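Long-range contact in glyoxalase III (glutathione-independent) (Candida albicans, PDB 4LRU), which converts methylglyoxal to D-lactate in a single glutathione-independent step, detoxifying the methylglyoxal that the cell itself produces: residues A[140-145]-A[186-191]. Residues are numbered along the deposited sequence; the frame is centred on the assembly and turned at random.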
ATOM      1  N   HIS A 140      -5.085  -2.269  -3.341  1.00 20.71           N
ATOM      2  CA  HIS A 140      -5.110  -1.177  -4.340  1.00 18.96           C
ATOM      3  C   HIS A 140      -3.886  -0.278  -4.291  1.00 18.36           C
ATOM      4  O   HIS A 140      -3.757   0.670  -5.077  1.00 19.40           O
ATOM      5  CB  HIS A 140      -6.382  -0.332  -4.217  1.00 18.93           C
ATOM      6  CG  HIS A 140      -7.627  -1.098  -4.511  1.00 20.17           C
ATOM      7  ND1 HIS A 140      -8.341  -1.751  -3.530  1.00 22.53           N
ATOM      8  CD2 HIS A 140      -8.226  -1.408  -5.683  1.00 22.00           C
ATOM      9  CE1 HIS A 140      -9.349  -2.398  -4.084  1.00 21.30           C
ATOM     10  NE2 HIS A 140      -9.293  -2.215  -5.389  1.00 21.40           N
ATOM     11  N   GLY A 141      -2.991  -0.582  -3.363  1.00 17.24           N
ATOM     12  CA  GLY A 141      -1.743   0.161  -3.211  1.00 18.87           C
ATOM     13  C   GLY A 141      -0.963   0.391  -4.491  1.00 16.19           C
ATOM     14  O   GLY A 141      -0.299   1.425  -4.628  1.00 17.83           O
ATOM     15  N   PRO A 142      -0.955  -0.588  -5.411  1.00 16.27           N
ATOM     16  CA  PRO A 142      -0.226  -0.388  -6.663  1.00 16.10           C
ATOM     17  C   PRO A 142      -0.738   0.751  -7.542  1.00 16.92           C
ATOM     18  O   PRO A 142      -0.107   1.091  -8.545  1.00 18.43           O
ATOM     19  CB  PRO A 142      -0.346  -1.747  -7.358  1.00 16.68           C
ATOM     20  CG  PRO A 142      -0.417  -2.702  -6.215  1.00 17.70           C
ATOM     21  CD  PRO A 142      -1.308  -2.009  -5.225  1.00 16.26           C
ATOM     22  N   ALA A 143      -1.853   1.358  -7.155  1.00 19.04           N
ATOM     23  CA  ALA A 143      -2.266   2.623  -7.765  1.00 18.98           C
ATOM     24  C   ALA A 143      -1.172   3.684  -7.645  1.00 19.02           C
ATOM     25  O   ALA A 143      -1.143   4.618  -8.437  1.00 18.84           O
ATOM     26  CB  ALA A 143      -3.566   3.122  -7.154  1.00 19.01           C
ATOM     27  N   ILE A 144      -0.261   3.521  -6.686  1.00 17.64           N
ATOM     28  CA  ILE A 144       0.886   4.422  -6.570  1.00 19.00           C
ATOM     29  C   ILE A 144       1.744   4.432  -7.836  1.00 17.06           C
ATOM     30  O   ILE A 144       2.429   5.411  -8.137  1.00 18.31           O
ATOM     31  CB  ILE A 144       1.738   4.105  -5.322  1.00 17.19           C
ATOM     32  CG1 ILE A 144       2.596   5.316  -4.930  1.00 18.16           C
ATOM     33  CG2 ILE A 144       2.588   2.867  -5.555  1.00 19.19           C
ATOM     34  CD1 ILE A 144       1.843   6.463  -4.297  1.00 18.26           C
ATOM     35  N   PHE A 145       1.698   3.349  -8.600  1.00 18.39           N
ATOM     36  CA  PHE A 145       2.511   3.251  -9.803  1.00 18.73           C
ATOM     37  C   PHE A 145       1.835   3.879 -11.018  1.00 18.71           C
ATOM     38  O   PHE A 145       2.421   3.988 -12.098  1.00 20.13           O
ATOM     39  CB  PHE A 145       2.821   1.778 -10.121  1.00 19.83           C
ATOM     40  CG  PHE A 145       3.558   1.053  -9.024  1.00 21.39           C
ATOM     41  CD1 PHE A 145       4.794   1.491  -8.595  1.00 21.47           C
ATOM     42  CD2 PHE A 145       3.019  -0.091  -8.447  1.00 22.42           C
ATOM     43  CE1 PHE A 145       5.487   0.817  -7.601  1.00 22.64           C
ATOM     44  CE2 PHE A 145       3.692  -0.759  -7.440  1.00 22.44           C
ATOM     45  CZ  PHE A 145       4.924  -0.300  -7.013  1.00 23.24           C
ATOM     46  N   LEU A 186      -9.089   3.124 -11.812  1.00 22.29           N
ATOM     47  CA  LEU A 186      -8.582   1.964 -12.536  1.00 21.33           C
ATOM     48  C   LEU A 186      -8.331   0.821 -11.572  1.00 21.51           C
ATOM     49  O   LEU A 186      -7.741   1.016 -10.513  1.00 22.51           O
ATOM     50  CB  LEU A 186      -7.283   2.300 -13.258  1.00 23.43           C
ATOM     51  CG  LEU A 186      -7.360   3.336 -14.382  1.00 25.69           C
ATOM     52  CD1 LEU A 186      -6.005   3.417 -15.064  1.00 27.77           C
ATOM     53  CD2 LEU A 186      -8.452   3.004 -15.379  1.00 28.16           C
ATOM     54  N   THR A 187      -8.765  -0.376 -11.959  1.00 20.33           N
ATOM     55  CA  THR A 187      -8.371  -1.575 -11.241  1.00 20.17           C
ATOM     56  C   THR A 187      -6.878  -1.784 -11.408  1.00 19.28           C
ATOM     57  O   THR A 187      -6.254  -1.204 -12.286  1.00 20.61           O
ATOM     58  CB  THR A 187      -9.076  -2.835 -11.774  1.00 19.65           C
ATOM     59  OG1 THR A 187      -8.650  -3.090 -13.119  1.00 21.81           O
ATOM     60  CG2 THR A 187     -10.568  -2.669 -11.726  1.00 22.99           C
ATOM     61  N   ILE A 188      -6.299  -2.641 -10.584  1.00 19.59           N
ATOM     62  CA  ILE A 188      -4.867  -2.804 -10.652  1.00 18.55           C
ATOM     63  C   ILE A 188      -4.451  -3.444 -11.977  1.00 18.66           C
ATOM     64  O   ILE A 188      -3.401  -3.096 -12.529  1.00 20.64           O
ATOM     65  CB  ILE A 188      -4.298  -3.536  -9.428  1.00 17.53           C
ATOM     66  CG1 ILE A 188      -4.565  -2.731  -8.134  1.00 18.25           C
ATOM     67  CG2 ILE A 188      -2.811  -3.761  -9.607  1.00 18.69           C
ATOM     68  CD1 ILE A 188      -4.272  -1.235  -8.248  1.00 18.66           C
ATOM     69  N   LYS A 189      -5.273  -4.351 -12.498  0.50 19.21           N
ATOM     70  CA  LYS A 189      -5.050  -4.895 -13.826  0.50 21.40           C
ATOM     71  C   LYS A 189      -4.959  -3.744 -14.829  0.50 21.23           C
ATOM     72  O   LYS A 189      -4.014  -3.668 -15.604  0.50 22.20           O
ATOM     73  CB  LYS A 189      -6.168  -5.861 -14.216  0.50 22.57           C
ATOM     74  CG  LYS A 189      -5.891  -6.635 -15.497  0.50 26.04           C
ATOM     75  CD  LYS A 189      -6.964  -7.679 -15.763  0.50 29.73           C
ATOM     76  CE  LYS A 189      -6.636  -8.509 -16.992  0.50 31.84           C
ATOM     77  NZ  LYS A 189      -7.602  -9.626 -17.192  0.50 35.28           N
ATOM     78  N   GLN A 190      -5.927  -2.834 -14.777  1.00 22.19           N
ATOM     79  CA  GLN A 190      -5.957  -1.673 -15.671  1.00 21.67           C
ATOM     80  C   GLN A 190      -4.733  -0.767 -15.471  1.00 21.75           C
ATOM     81  O   GLN A 190      -4.206  -0.204 -16.426  1.00 23.46           O
ATOM     82  CB  GLN A 190      -7.245  -0.872 -15.455  1.00 23.35           C
ATOM     83  CG  GLN A 190      -8.489  -1.555 -16.008  1.00 24.86           C
ATOM     84  CD  GLN A 190      -9.754  -0.742 -15.759  1.00 27.54           C
ATOM     85  OE1 GLN A 190     -10.032  -0.351 -14.629  1.00 25.61           O
ATOM     86  NE2 GLN A 190     -10.509  -0.467 -16.819  1.00 32.68           N
ATOM     87  N   VAL A 191      -4.293  -0.612 -14.233  1.00 20.96           N
ATOM     88  CA  VAL A 191      -3.059   0.135 -13.949  1.00 20.85           C
ATOM     89  C   VAL A 191      -1.875  -0.502 -14.654  1.00 23.18           C
ATOM     90  O   VAL A 191      -1.081   0.193 -15.301  1.00 21.82           O
ATOM     91  CB  VAL A 191      -2.764   0.245 -12.447  1.00 21.59           C
ATOM     92  CG1 VAL A 191      -1.387   0.856 -12.204  1.00 21.15           C
ATOM     93  CG2 VAL A 191      -3.841   1.072 -11.741  1.00 20.02           C
TER
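The methyl end of Ile188 lies chiefly against backbone: its CD1 sits 3.7 Å from His140 O and 3.7 Å from Ala143 N, the two atoms that hydrogen-bond to each other (2.9 Å) in the first turn of the 3-10 segment 141-145, with Pro142 CB slightly farther from CD1 at 4.1 Å. Chi1 of -62° turns CG1 anti to the carbonyl carbon, toward His140 CA (4.1 Å), and leaves CG2 anti to the backbone N, where it meets Pro142 CB at 3.9 Å. One turn on, Val191 uses CG1 to touch Pro142 O, 3.9 Å away, an oxygen already bonded to Phe145 N. Behind Ile188, Thr187 and Gln190 form a capping box at the start of helix 188-195: Gln190 N donates to Thr187 OG1 (3.2 Å), and Thr187 N reaches Gln190 OE1 in its carbonyl plane, on a lone pair. The 3-10 segment follows strand 134-138 of the central sheet, just past Cys139, the probable nucleophile of this DJ-1 superfamily enzyme. His140, probably an active-site residue, hydrogen-bonds through NE2 to Glu171, probably of the same site. Between 140-145 and 186-191 the contact is van der Waals packing dependent on shape, its polar backbone atoms satisfied locally.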